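Local structure of aspartyl-tRNA synthetase 2 (Thermus thermophilus, 1N9W) at residues V3-L8 against G41-V46; P91-I96 against R112-R117; Q128-R133 against E243-T248; M221-D226 against G383-G388; T259-P264 against L339-L344. The protein activates L-aspartate with ATP and transfers it to tRNA(Asp) and tRNA(Asn) alike, as a homodimeric, non-discriminating class II aminoacyl-tRNA synthetase. One frame throughout, in Å; residues are numbered along the deposited sequence.

Interaction 1: residues V3-L8 against G41-V46; sequences VLVRDL and GVVQVV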
# COMPACT_ATOMS: atom_id res chain seq x y z
N VAL B 3 0.61 -8.40 -27.65
CA VAL B 3 0.02 -7.06 -27.70
C VAL B 3 -1.31 -7.04 -26.94
O VAL B 3 -2.13 -7.94 -27.07
CB VAL B 3 -0.25 -6.62 -29.17
CG1 VAL B 3 -0.78 -5.20 -29.20
CG2 VAL B 3 1.03 -6.73 -30.00
N LEU B 4 -1.51 -5.99 -26.14
CA LEU B 4 -2.74 -5.81 -25.39
C LEU B 4 -3.81 -5.21 -26.31
O LEU B 4 -3.48 -4.54 -27.29
CB LEU B 4 -2.51 -4.87 -24.22
CG LEU B 4 -1.83 -5.46 -22.98
CD1 LEU B 4 -1.30 -4.35 -22.06
CD2 LEU B 4 -2.86 -6.31 -22.25
N VAL B 5 -5.07 -5.47 -26.00
CA VAL B 5 -6.17 -4.94 -26.79
C VAL B 5 -6.10 -3.41 -26.96
O VAL B 5 -6.39 -2.88 -28.03
CB VAL B 5 -7.53 -5.32 -26.15
CG1 VAL B 5 -8.68 -4.59 -26.85
CG2 VAL B 5 -7.72 -6.83 -26.24
N ARG B 6 -5.69 -2.70 -25.91
CA ARG B 6 -5.63 -1.25 -26.03
C ARG B 6 -4.56 -0.73 -26.99
O ARG B 6 -4.70 0.37 -27.52
CB ARG B 6 -5.44 -0.59 -24.65
CG ARG B 6 -4.16 -0.96 -23.92
CD ARG B 6 -3.94 -0.01 -22.76
NE ARG B 6 -2.89 -0.52 -21.87
CZ ARG B 6 -3.13 -1.03 -20.66
NH1 ARG B 6 -4.37 -1.09 -20.19
NH2 ARG B 6 -2.12 -1.51 -19.95
N ASP B 7 -3.52 -1.51 -27.24
CA ASP B 7 -2.46 -1.05 -28.14
C ASP B 7 -2.60 -1.58 -29.56
O ASP B 7 -1.77 -1.29 -30.42
CB ASP B 7 -1.10 -1.45 -27.56
CG ASP B 7 -0.91 -0.94 -26.15
OD1 ASP B 7 -1.13 0.26 -25.92
OD2 ASP B 7 -0.53 -1.75 -25.27
N LEU B 8 -3.65 -2.34 -29.82
CA LEU B 8 -3.83 -2.90 -31.15
C LEU B 8 -3.90 -1.83 -32.25
O LEU B 8 -3.51 -2.09 -33.39
CB LEU B 8 -5.06 -3.81 -31.20
CG LEU B 8 -4.98 -5.09 -30.36
CD1 LEU B 8 -6.32 -5.81 -30.42
CD2 LEU B 8 -3.85 -6.00 -30.86
N GLY B 41 -9.17 -4.70 -22.25
CA GLY B 41 -10.38 -4.56 -23.06
C GLY B 41 -10.79 -5.80 -23.84
O GLY B 41 -10.34 -6.91 -23.56
N VAL B 42 -11.68 -5.61 -24.81
CA VAL B 42 -12.15 -6.72 -25.63
C VAL B 42 -11.89 -6.49 -27.11
O VAL B 42 -11.95 -5.36 -27.61
CB VAL B 42 -13.68 -7.00 -25.45
CG1 VAL B 42 -13.99 -7.28 -23.98
CG2 VAL B 42 -14.50 -5.82 -25.96
N VAL B 43 -11.60 -7.57 -27.82
CA VAL B 43 -11.36 -7.50 -29.24
C VAL B 43 -12.02 -8.68 -29.96
O VAL B 43 -12.07 -9.80 -29.44
CB VAL B 43 -9.84 -7.49 -29.57
CG1 VAL B 43 -9.19 -8.82 -29.17
CG2 VAL B 43 -9.64 -7.21 -31.04
N GLN B 44 -12.56 -8.40 -31.15
CA GLN B 44 -13.20 -9.42 -31.96
C GLN B 44 -12.10 -10.22 -32.65
O GLN B 44 -11.12 -9.65 -33.15
CB GLN B 44 -14.13 -8.79 -33.02
CG GLN B 44 -14.91 -9.82 -33.87
CD GLN B 44 -15.97 -9.21 -34.80
OE1 GLN B 44 -15.68 -8.81 -35.94
NE2 GLN B 44 -17.20 -9.13 -34.30
N VAL B 45 -12.24 -11.53 -32.64
CA VAL B 45 -11.26 -12.40 -33.28
C VAL B 45 -12.07 -13.19 -34.28
O VAL B 45 -13.17 -13.66 -33.96
CB VAL B 45 -10.58 -13.34 -32.25
CG1 VAL B 45 -9.76 -14.40 -32.96
CG2 VAL B 45 -9.68 -12.53 -31.33
N VAL B 46 -11.56 -13.30 -35.50
CA VAL B 46 -12.26 -14.04 -36.52
C VAL B 46 -11.49 -15.29 -36.89
O VAL B 46 -10.30 -15.24 -37.23
CB VAL B 46 -12.49 -13.18 -37.81
CG1 VAL B 46 -13.29 -13.97 -38.83
CG2 VAL B 46 -13.23 -11.90 -37.46

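Interaction 2: residues P91-I96 against R112-R117; sequences PTPVEI and RYVTLR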
# COMPACT_ATOMS: atom_id res chain seq x y z
N PRO B 91 -20.61 -24.07 -18.18
CA PRO B 91 -21.12 -22.78 -18.65
C PRO B 91 -21.16 -21.85 -17.44
O PRO B 91 -21.44 -22.30 -16.32
CB PRO B 91 -22.52 -23.13 -19.16
CG PRO B 91 -22.34 -24.54 -19.65
CD PRO B 91 -21.55 -25.16 -18.53
N THR B 92 -20.87 -20.58 -17.64
CA THR B 92 -20.88 -19.63 -16.54
C THR B 92 -22.30 -19.52 -15.98
O THR B 92 -23.27 -19.46 -16.73
CB THR B 92 -20.40 -18.24 -16.99
OG1 THR B 92 -21.17 -17.81 -18.12
CG2 THR B 92 -18.93 -18.28 -17.36
N PRO B 93 -22.42 -19.50 -14.64
CA PRO B 93 -23.72 -19.40 -13.97
C PRO B 93 -24.55 -18.25 -14.54
O PRO B 93 -25.77 -18.36 -14.66
CB PRO B 93 -23.33 -19.16 -12.52
CG PRO B 93 -22.06 -19.95 -12.40
CD PRO B 93 -21.33 -19.56 -13.66
N VAL B 94 -23.88 -17.16 -14.88
CA VAL B 94 -24.54 -16.00 -15.45
C VAL B 94 -23.72 -15.54 -16.66
O VAL B 94 -22.50 -15.68 -16.67
CB VAL B 94 -24.63 -14.85 -14.41
CG1 VAL B 94 -25.14 -13.58 -15.07
CG2 VAL B 94 -25.55 -15.25 -13.27
N GLU B 95 -24.39 -15.02 -17.68
CA GLU B 95 -23.69 -14.54 -18.87
C GLU B 95 -22.84 -13.33 -18.50
O GLU B 95 -23.35 -12.21 -18.40
CB GLU B 95 -24.67 -14.15 -19.98
CG GLU B 95 -25.34 -15.32 -20.70
CD GLU B 95 -26.16 -14.85 -21.90
OE1 GLU B 95 -27.10 -14.06 -21.72
OE2 GLU B 95 -25.85 -15.29 -23.04
N ILE B 96 -21.55 -13.56 -18.29
CA ILE B 96 -20.63 -12.48 -17.95
C ILE B 96 -20.75 -11.29 -18.91
O ILE B 96 -20.82 -10.14 -18.47
CB ILE B 96 -19.18 -13.00 -17.90
CG1 ILE B 96 -19.02 -13.94 -16.70
CG2 ILE B 96 -18.19 -11.84 -17.81
CD1 ILE B 96 -17.64 -14.52 -16.55
N ARG B 112 -19.11 -13.98 -7.60
CA ARG B 112 -17.92 -13.13 -7.70
C ARG B 112 -16.72 -13.76 -8.40
O ARG B 112 -16.18 -13.18 -9.34
CB ARG B 112 -17.49 -12.68 -6.30
CG ARG B 112 -18.25 -11.51 -5.71
CD ARG B 112 -17.91 -10.21 -6.42
NE ARG B 112 -18.08 -9.06 -5.53
CZ ARG B 112 -17.88 -7.79 -5.89
NH1 ARG B 112 -17.52 -7.51 -7.14
NH2 ARG B 112 -18.04 -6.81 -5.01
N TYR B 113 -16.28 -14.92 -7.91
CA TYR B 113 -15.11 -15.60 -8.46
C TYR B 113 -15.03 -15.60 -9.99
O TYR B 113 -13.96 -15.79 -10.55
CB TYR B 113 -15.01 -17.03 -7.91
CG TYR B 113 -16.14 -17.97 -8.30
CD1 TYR B 113 -16.08 -18.71 -9.47
CD2 TYR B 113 -17.31 -18.04 -7.53
CE1 TYR B 113 -17.15 -19.51 -9.88
CE2 TYR B 113 -18.39 -18.84 -7.92
CZ TYR B 113 -18.30 -19.56 -9.10
OH TYR B 113 -19.39 -20.30 -9.53
N VAL B 114 -16.16 -15.36 -10.66
CA VAL B 114 -16.17 -15.34 -12.11
C VAL B 114 -16.79 -14.06 -12.71
O VAL B 114 -16.29 -13.54 -13.71
CB VAL B 114 -16.85 -16.63 -12.66
CG1 VAL B 114 -18.32 -16.68 -12.23
CG2 VAL B 114 -16.71 -16.69 -14.17
N THR B 115 -17.84 -13.54 -12.08
CA THR B 115 -18.49 -12.32 -12.58
C THR B 115 -17.61 -11.09 -12.41
O THR B 115 -17.80 -10.08 -13.08
CB THR B 115 -19.83 -12.04 -11.84
OG1 THR B 115 -19.60 -12.00 -10.42
CG2 THR B 115 -20.83 -13.12 -12.16
N LEU B 116 -16.64 -11.17 -11.51
CA LEU B 116 -15.76 -10.03 -11.29
C LEU B 116 -14.83 -9.80 -12.48
O LEU B 116 -14.20 -8.74 -12.60
CB LEU B 116 -14.95 -10.24 -10.02
CG LEU B 116 -14.33 -9.01 -9.36
CD1 LEU B 116 -15.20 -7.76 -9.53
CD2 LEU B 116 -14.13 -9.35 -7.89
N ARG B 117 -14.77 -10.78 -13.37
CA ARG B 117 -13.93 -10.67 -14.55
C ARG B 117 -14.52 -9.67 -15.55
O ARG B 117 -13.80 -9.14 -16.39
CB ARG B 117 -13.73 -12.04 -15.20
CG ARG B 117 -12.97 -13.04 -14.36
CD ARG B 117 -12.82 -14.33 -15.14
NE ARG B 117 -12.17 -15.41 -14.41
CZ ARG B 117 -11.95 -16.61 -14.94
NH1 ARG B 117 -12.33 -16.86 -16.19
NH2 ARG B 117 -11.34 -17.57 -14.24

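Interaction 3: residues Q128-R133 against E243-T248; sequences QAALVR and EEALNT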
# COMPACT_ATOMS: atom_id res chain seq x y z
N GLN B 128 -9.94 2.30 -8.03
CA GLN B 128 -9.53 2.42 -6.63
C GLN B 128 -8.01 2.29 -6.48
O GLN B 128 -7.41 3.00 -5.68
CB GLN B 128 -10.20 1.34 -5.79
CG GLN B 128 -9.91 1.48 -4.30
CD GLN B 128 -10.58 0.41 -3.49
OE1 GLN B 128 -10.00 -0.65 -3.24
NE2 GLN B 128 -11.83 0.65 -3.10
N ALA B 129 -7.41 1.37 -7.23
CA ALA B 129 -5.98 1.17 -7.16
C ALA B 129 -5.30 2.44 -7.62
O ALA B 129 -4.25 2.82 -7.10
CB ALA B 129 -5.55 -0.02 -8.03
N ALA B 130 -5.88 3.11 -8.60
CA ALA B 130 -5.28 4.34 -9.08
C ALA B 130 -5.39 5.42 -7.99
O ALA B 130 -4.40 6.07 -7.68
CB ALA B 130 -5.97 4.79 -10.38
N LEU B 131 -6.57 5.57 -7.39
CA LEU B 131 -6.76 6.57 -6.32
C LEU B 131 -5.76 6.39 -5.17
O LEU B 131 -5.21 7.36 -4.65
CB LEU B 131 -8.17 6.49 -5.74
CG LEU B 131 -9.33 6.82 -6.70
CD1 LEU B 131 -10.64 6.35 -6.10
CD2 LEU B 131 -9.36 8.32 -6.99
N VAL B 132 -5.53 5.15 -4.77
CA VAL B 132 -4.60 4.87 -3.69
C VAL B 132 -3.16 5.19 -4.11
O VAL B 132 -2.36 5.66 -3.30
CB VAL B 132 -4.73 3.39 -3.25
CG1 VAL B 132 -3.67 3.05 -2.21
CG2 VAL B 132 -6.12 3.15 -2.68
N ARG B 133 -2.83 4.92 -5.37
CA ARG B 133 -1.49 5.21 -5.88
C ARG B 133 -1.27 6.73 -5.79
O ARG B 133 -0.20 7.18 -5.36
CB ARG B 133 -1.35 4.73 -7.34
CG ARG B 133 0.03 4.95 -7.98
CD ARG B 133 -0.02 4.63 -9.48
NE ARG B 133 -0.51 3.27 -9.69
CZ ARG B 133 -1.43 2.92 -10.57
NH1 ARG B 133 -1.99 3.82 -11.37
NH2 ARG B 133 -1.83 1.65 -10.63
N GLU B 243 -6.61 12.92 -10.22
CA GLU B 243 -5.77 13.13 -11.40
C GLU B 243 -5.13 11.81 -11.84
O GLU B 243 -5.05 11.51 -13.02
CB GLU B 243 -4.67 14.14 -11.06
CG GLU B 243 -3.99 14.74 -12.27
CD GLU B 243 -4.91 15.65 -13.03
OE1 GLU B 243 -5.61 16.47 -12.38
OE2 GLU B 243 -4.94 15.58 -14.28
N GLU B 244 -4.68 11.03 -10.85
CA GLU B 244 -4.05 9.74 -11.10
C GLU B 244 -5.03 8.80 -11.78
O GLU B 244 -4.69 8.14 -12.77
CB GLU B 244 -3.55 9.14 -9.78
CG GLU B 244 -2.72 7.87 -9.90
CD GLU B 244 -1.51 8.03 -10.82
OE1 GLU B 244 -0.98 9.15 -10.92
OE2 GLU B 244 -1.10 7.02 -11.43
N ALA B 245 -6.25 8.75 -11.27
CA ALA B 245 -7.30 7.89 -11.81
C ALA B 245 -7.63 8.30 -13.22
O ALA B 245 -7.82 7.46 -14.10
CB ALA B 245 -8.55 8.00 -10.94
N LEU B 246 -7.71 9.60 -13.44
CA LEU B 246 -8.02 10.13 -14.75
C LEU B 246 -6.92 9.77 -15.76
O LEU B 246 -7.21 9.43 -16.90
CB LEU B 246 -8.20 11.65 -14.66
CG LEU B 246 -9.37 12.29 -15.41
CD1 LEU B 246 -10.70 11.66 -14.99
CD2 LEU B 246 -9.37 13.77 -15.10
N ASN B 247 -5.66 9.84 -15.33
CA ASN B 247 -4.55 9.53 -16.23
C ASN B 247 -4.23 8.05 -16.40
O ASN B 247 -3.85 7.62 -17.49
CB ASN B 247 -3.28 10.26 -15.79
CG ASN B 247 -3.43 11.78 -15.88
OD1 ASN B 247 -4.22 12.29 -16.66
ND2 ASN B 247 -2.64 12.49 -15.08
N THR B 248 -4.37 7.25 -15.35
CA THR B 248 -4.05 5.84 -15.45
C THR B 248 -5.26 4.90 -15.53
O THR B 248 -5.09 3.72 -15.84
CB THR B 248 -3.10 5.39 -14.31
OG1 THR B 248 -3.75 5.55 -13.04
CG2 THR B 248 -1.82 6.25 -14.33

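Interaction 4: residues M221-D226 against G383-G388; sequences MGFIAD and GMPPHG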
# COMPACT_ATOMS: atom_id res chain seq x y z
N MET B 221 -0.30 14.06 10.75
CA MET B 221 0.86 14.95 10.63
C MET B 221 0.99 15.87 11.84
O MET B 221 -0.01 16.32 12.40
CB MET B 221 0.77 15.78 9.33
CG MET B 221 -0.32 16.85 9.29
SD MET B 221 -0.51 17.69 7.68
CE MET B 221 1.15 18.29 7.38
N GLY B 222 2.23 16.14 12.25
CA GLY B 222 2.49 17.00 13.40
C GLY B 222 2.99 18.39 13.00
O GLY B 222 3.15 18.68 11.82
N PHE B 223 3.23 19.23 14.00
CA PHE B 223 3.70 20.60 13.78
C PHE B 223 2.73 21.41 12.92
O PHE B 223 3.14 22.15 12.02
CB PHE B 223 5.09 20.60 13.14
CG PHE B 223 6.16 20.08 14.04
CD1 PHE B 223 6.55 20.80 15.16
CD2 PHE B 223 6.76 18.86 13.80
CE1 PHE B 223 7.51 20.31 16.03
CE2 PHE B 223 7.73 18.35 14.66
CZ PHE B 223 8.10 19.08 15.78
N ILE B 224 1.45 21.28 13.21
CA ILE B 224 0.44 22.01 12.47
C ILE B 224 0.02 23.25 13.27
O ILE B 224 0.30 23.34 14.47
CB ILE B 224 -0.81 21.14 12.23
CG1 ILE B 224 -1.41 20.72 13.57
CG2 ILE B 224 -0.44 19.92 11.39
CD1 ILE B 224 -2.74 20.01 13.45
N ALA B 225 -0.65 24.18 12.61
CA ALA B 225 -1.13 25.40 13.25
C ALA B 225 -2.52 25.17 13.82
O ALA B 225 -2.84 25.63 14.91
CB ALA B 225 -1.15 26.55 12.23
N ASP B 226 -3.35 24.44 13.06
CA ASP B 226 -4.72 24.12 13.46
C ASP B 226 -5.31 23.07 12.51
O ASP B 226 -4.62 22.56 11.63
CB ASP B 226 -5.59 25.38 13.43
CG ASP B 226 -5.36 26.22 12.19
OD1 ASP B 226 -5.13 25.64 11.10
OD2 ASP B 226 -5.42 27.46 12.29
N GLY B 383 6.61 15.62 25.10
CA GLY B 383 6.52 16.68 24.11
C GLY B 383 5.89 16.35 22.77
O GLY B 383 6.39 16.77 21.73
N MET B 384 4.79 15.60 22.78
CA MET B 384 4.11 15.29 21.54
C MET B 384 3.71 16.66 20.99
O MET B 384 3.01 17.42 21.66
CB MET B 384 2.86 14.44 21.79
CG MET B 384 2.30 13.79 20.54
SD MET B 384 3.35 12.46 19.90
CE MET B 384 2.32 11.13 20.19
N PRO B 385 4.16 16.99 19.77
CA PRO B 385 3.84 18.29 19.16
C PRO B 385 2.40 18.43 18.68
O PRO B 385 1.72 17.43 18.46
CB PRO B 385 4.82 18.35 17.99
CG PRO B 385 4.84 16.91 17.54
CD PRO B 385 4.95 16.16 18.86
N PRO B 386 1.91 19.67 18.54
CA PRO B 386 0.53 19.83 18.07
C PRO B 386 0.38 19.09 16.75
O PRO B 386 1.19 19.26 15.83
CB PRO B 386 0.39 21.35 17.93
CG PRO B 386 1.79 21.81 17.66
CD PRO B 386 2.59 20.98 18.63
N HIS B 387 -0.65 18.26 16.65
CA HIS B 387 -0.85 17.47 15.46
C HIS B 387 -2.31 17.15 15.21
O HIS B 387 -3.18 17.45 16.03
CB HIS B 387 -0.07 16.16 15.59
CG HIS B 387 -0.48 15.33 16.76
ND1 HIS B 387 -1.56 14.47 16.72
CD2 HIS B 387 0.03 15.24 18.01
CE1 HIS B 387 -1.70 13.89 17.90
NE2 HIS B 387 -0.75 14.34 18.70
N GLY B 388 -2.56 16.54 14.06
CA GLY B 388 -3.91 16.16 13.69
C GLY B 388 -3.89 15.18 12.53
O GLY B 388 -2.82 14.85 12.02

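Interaction 5: residues T259-P264 against L339-L344; sequences TWPSFP and LLFRGL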
# COMPACT_ATOMS: atom_id res chain seq x y z
N THR B 259 -19.91 10.47 -14.17
CA THR B 259 -19.72 11.90 -14.41
C THR B 259 -18.69 12.39 -13.39
O THR B 259 -18.81 12.13 -12.20
CB THR B 259 -21.04 12.69 -14.22
OG1 THR B 259 -21.49 12.56 -12.87
CG2 THR B 259 -22.11 12.17 -15.17
N TRP B 260 -17.67 13.12 -13.85
CA TRP B 260 -16.63 13.59 -12.95
C TRP B 260 -17.08 14.73 -12.04
O TRP B 260 -17.80 15.63 -12.46
CB TRP B 260 -15.39 14.02 -13.74
CG TRP B 260 -14.11 13.66 -13.04
CD1 TRP B 260 -13.12 14.52 -12.65
CD2 TRP B 260 -13.67 12.35 -12.65
NE1 TRP B 260 -12.10 13.83 -12.04
CE2 TRP B 260 -12.42 12.50 -12.01
CE3 TRP B 260 -14.23 11.07 -12.76
CZ2 TRP B 260 -11.69 11.41 -11.52
CZ3 TRP B 260 -13.51 9.99 -12.26
CH2 TRP B 260 -12.27 10.17 -11.64
N PRO B 261 -16.65 14.69 -10.76
CA PRO B 261 -16.99 15.70 -9.76
C PRO B 261 -16.35 17.06 -10.05
O PRO B 261 -15.54 17.19 -10.96
CB PRO B 261 -16.44 15.11 -8.46
CG PRO B 261 -16.38 13.64 -8.73
CD PRO B 261 -15.89 13.59 -10.15
N SER B 262 -16.74 18.05 -9.25
CA SER B 262 -16.19 19.39 -9.38
C SER B 262 -14.80 19.37 -8.74
O SER B 262 -14.53 18.56 -7.86
CB SER B 262 -17.10 20.40 -8.66
OG SER B 262 -17.45 19.95 -7.36
N PHE B 263 -13.93 20.27 -9.18
CA PHE B 263 -12.57 20.31 -8.66
C PHE B 263 -12.52 20.54 -7.15
O PHE B 263 -13.09 21.50 -6.64
CB PHE B 263 -11.76 21.40 -9.35
CG PHE B 263 -10.29 21.21 -9.26
CD1 PHE B 263 -9.66 20.22 -10.01
CD2 PHE B 263 -9.52 22.00 -8.41
CE1 PHE B 263 -8.28 20.02 -9.92
CE2 PHE B 263 -8.14 21.80 -8.31
CZ PHE B 263 -7.52 20.81 -9.07
N PRO B 264 -11.83 19.65 -6.42
CA PRO B 264 -11.67 19.71 -4.96
C PRO B 264 -10.75 20.83 -4.48
O PRO B 264 -9.72 20.56 -3.87
CB PRO B 264 -11.10 18.33 -4.62
CG PRO B 264 -11.54 17.47 -5.74
CD PRO B 264 -11.34 18.36 -6.93
N LEU B 339 -15.75 15.35 5.82
CA LEU B 339 -15.87 15.72 4.42
C LEU B 339 -17.05 14.98 3.80
O LEU B 339 -17.15 13.76 3.91
CB LEU B 339 -14.59 15.38 3.65
CG LEU B 339 -14.66 15.56 2.13
CD1 LEU B 339 -15.02 17.00 1.79
CD2 LEU B 339 -13.33 15.18 1.51
N LEU B 340 -17.94 15.72 3.17
CA LEU B 340 -19.09 15.13 2.52
C LEU B 340 -18.87 15.16 1.02
O LEU B 340 -18.63 16.21 0.44
CB LEU B 340 -20.37 15.89 2.85
CG LEU B 340 -20.84 15.83 4.30
CD1 LEU B 340 -22.15 16.60 4.42
CD2 LEU B 340 -21.03 14.38 4.71
N PHE B 341 -18.94 13.99 0.40
CA PHE B 341 -18.75 13.89 -1.03
C PHE B 341 -20.04 13.40 -1.65
O PHE B 341 -20.46 12.26 -1.43
CB PHE B 341 -17.60 12.93 -1.35
CG PHE B 341 -17.38 12.71 -2.82
CD1 PHE B 341 -17.26 13.79 -3.69
CD2 PHE B 341 -17.26 11.42 -3.33
CE1 PHE B 341 -17.02 13.59 -5.05
CE2 PHE B 341 -17.02 11.22 -4.68
CZ PHE B 341 -16.90 12.30 -5.54
N ARG B 342 -20.69 14.27 -2.42
CA ARG B 342 -21.95 13.92 -3.06
C ARG B 342 -22.96 13.32 -2.08
O ARG B 342 -23.69 12.39 -2.42
CB ARG B 342 -21.70 12.95 -4.23
CG ARG B 342 -21.13 13.64 -5.46
CD ARG B 342 -20.79 12.69 -6.60
NE ARG B 342 -20.38 13.46 -7.78
CZ ARG B 342 -19.84 12.94 -8.89
NH1 ARG B 342 -19.62 11.63 -8.99
NH2 ARG B 342 -19.51 13.75 -9.89
N GLY B 343 -22.98 13.85 -0.86
CA GLY B 343 -23.92 13.38 0.14
C GLY B 343 -23.44 12.31 1.10
O GLY B 343 -24.11 12.00 2.08
N LEU B 344 -22.27 11.75 0.83
CA LEU B 344 -21.74 10.70 1.69
C LEU B 344 -20.48 11.16 2.43
O LEU B 344 -19.64 11.87 1.87
CB LEU B 344 -21.43 9.45 0.86
CG LEU B 344 -21.03 8.20 1.64
CD1 LEU B 344 -22.15 7.81 2.59
CD2 LEU B 344 -20.73 7.07 0.66

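Interaction 1: residues V3-L8 against G41-V46
Val5 and Gly41 mark the closest approach of the two backbones, 5.6 Å between Val5 CA and Gly41 CA, where the compact turn of residues 3-8 meets the first residue of strand 41-46. The turn is held by its own bond from Asp7 N to Leu4 O (3.0 Å), and it meets the strand through apolar side chains. Val5 spreads its two methyls along the strand. CG1, anti to the backbone N (chi1 171°), rests on the carbonyl of Val42, 3.4 Å from Val42 O. Val5 CG2 touches Gly41 O and the CG1 methyl of Val43, the latter at 3.8 Å. The second methyl of Val43 serves Leu8: Val43 CG2 is 3.7 Å from Leu8 CD1, the two side chains crossing at about a right angle, and Val43 thereby touches both Val5 and Leu8. At Gly41 a CB would press on Val5 CG1, and the backbone angles there (phi 150°) would also jam it against the preceding carbonyl O, which by itself calls for glycine. Asp38 and Ser40 take the backbone N-H groups of Val5 and Arg6, while Val16 and Leu18 of strand 15-28 close in on Leu8. The N-terminal segment thus packs on strands 15-28 and 41-47 of the OB fold, the anticodon-binding domain, whose strand 41-47 also carries Gln44, a site of interaction with tRNA.

Interaction 2: residues P91-I96 against R112-R117
The connection between the OB-fold sheet and the helices of the class II synthetase core doubles back here, with Thr92, Pro93 and Ile96 packing on Tyr113 and Val114 of the short helix 112-115. Ile96 makes the closest approach. Its side chain is extended at the tip (chi2 180°), which carries CD1 to 3.3 Å from Val114 O and to 3.4 Å from Val114 CG2, a tight carbon pair. The same Val114 CG2 meets Thr92 CG2 from another direction, more loosely, at 4.2 Å. Pro93 presents CG to the hydroxyl end of Tyr113, 3.9 Å from Tyr113 OH. The loop is braced from within by Thr92 OG1, which donates to Val94 O (2.9 Å) from 55° above the carbonyl plane. An alanine at Thr92 would probably leave Val94 O without this donor and Val114 CG2 without its methyl neighbour, so that the loop could turn more freely. Around the contact, Ile96 also touches His23 of strand 15-28 and Glu56, and Glu56 forms a salt bridge with Arg117. Tyr382 of the second subunit packs on Pro93, placing the connection between the OB-fold strands, helix 112-115 and the dimer partner.

Interaction 3: residues Q128-R133 against E243-T248
Ala130 lays its CB on the backbone of Ala245, 3.7 Å from Ala245 CA, where two helices of the class II synthetase core, 119-141 and 227-248, cross. The small residues let the local axes approach to 7.8 Å at 131° between their directions. Leu131 CD2 reaches Ala245 CB from the flank (4.0 Å), and Glu244 CG lies 3.3 Å from Ala130 O. At the other side Arg133 forms a salt bridge with Glu244, a weak but straight bond from Arg133 NH1 to Glu244 OE2 (3.3 Å, 174°), the guanidinium and carboxylate planes being 87° apart. Its stronger partner is Asp140 of the second subunit, which takes NE. A leucine in place of Arg133 would probably leave both Glu244 and Asp140 of the second subunit without this positive charge. Thr248, beside Arg133 NH1, ties back into its own helix: its OG1 donates to Glu244 O (2.8 Å) from above the carbonyl plane, and Thr248 N donates to the same oxygen.

Interaction 4: residues M221-D226 against G383-G388
Phe223 turns one face of its ring to Pro385, whose CB sits over it in a CH-pi contact, 4.0 Å from the centroid of the Phe223 ring and 17° off its normal, shifted toward the CE1-CZ rim. Ile224 reaches the strand differently. A chi1 of 60° sets its CG1 between the backbone N and the carbonyl carbon, and the extended chi2 (173°) carries CD1 onto the peptide joining His387 and Gly388, 3.4 Å from His387 C. Gly388 suits this neighbour, since a CB there would crowd Ile224 CD1. His387 brings CB to 3.2 Å from Met221 O, while its ring leads off toward helix 181-190 and Arg352. The backbones pair antiparallel: Met221 N donates to Gly388 O (2.9 Å) and Gly388 N returns a bond to Met221 O (3.1 Å). At the next, non-hydrogen-bonded pair, Gly222 CA and His387 CA come within 4.0 Å. Past it the chain turns at Phe223, and Pro386 O receives weak bonds from Phe223 N and Ile224 N. Met221 lies on the sheet face covered by Leu230 and Leu233 of helix 227-248, and Phe21 of the second subunit packs on Pro385. This is the end of two central strands in the antiparallel sheet characteristic of class II synthetase catalytic domains, with His387 next to Arg352, a predicted L-aspartate-binding residue.

Interaction 5: residues T259-P264 against L339-L344
Arg342 reaches across to the backbone of Thr259 and grips its carbonyl with both terminal nitrogens. NH2 makes the main bond to Thr259 O (2.9 Å, 159°). The oxygen lies in the guanidinium plane, whereas the nitrogen stands above the carbonyl plane, 44° out of it. NH1 adds a weak bond to the same Thr259 O at 3.3 Å. NE and NH1 have further partners: NE forms a salt bridge with Asp310, and NH1 also donates to Lys400 O of helix 394-402. Asp310 in turn accepts the backbone N-H of Ser262 and so links both sides of the contact, while Ser262 O is taken by Trp311 NE1. Pro261 fills the apolar part. Its CG lies over one face of the guanidinium, 3.5 Å from Arg342 CZ, and also meets the edge of the Phe341 ring, 3.5 Å from Phe341 CZ. Pro261 N, 3.1 Å from Arg342 NH2, makes no hydrogen bond with it: a proline nitrogen carries no hydrogen, and its lone pair is tied up in the amide. Arg342 projects from the type I' turn of the hairpin, which closes with Phe341 N to Leu344 O (2.7 Å) and its return bond. Gripped by a carbonyl and a carboxylate, with a proline on one face, the guanidinium is likely to be fixed in rotation and its charge partly balanced by Asp310, pinning loop 259-264 to the hairpin's tip.

From the N terminus, interaction 1 closes a loop of mostly strand residues within the OB fold, and interaction 2 follows in series, a short loop where the chain passes on to the synthetase core. Helix 112-115 is succeeded by helix 119-141, which enters interaction 3 with helix 227-248. Interactions 3 and 4 cross: 221-226 lies between the two segments of interaction 3, and its partner 383-388 comes after both; interaction 5 is nested inside the loop that interaction 4 closes. Interactions 4 and 5 reach the same large sheet, their centres 28 Å apart. Interactions 3 and 5 touch through Leu246 CD1 and Trp260 CE2 (3.5 Å), and interactions 1 to 4 all meet the second subunit.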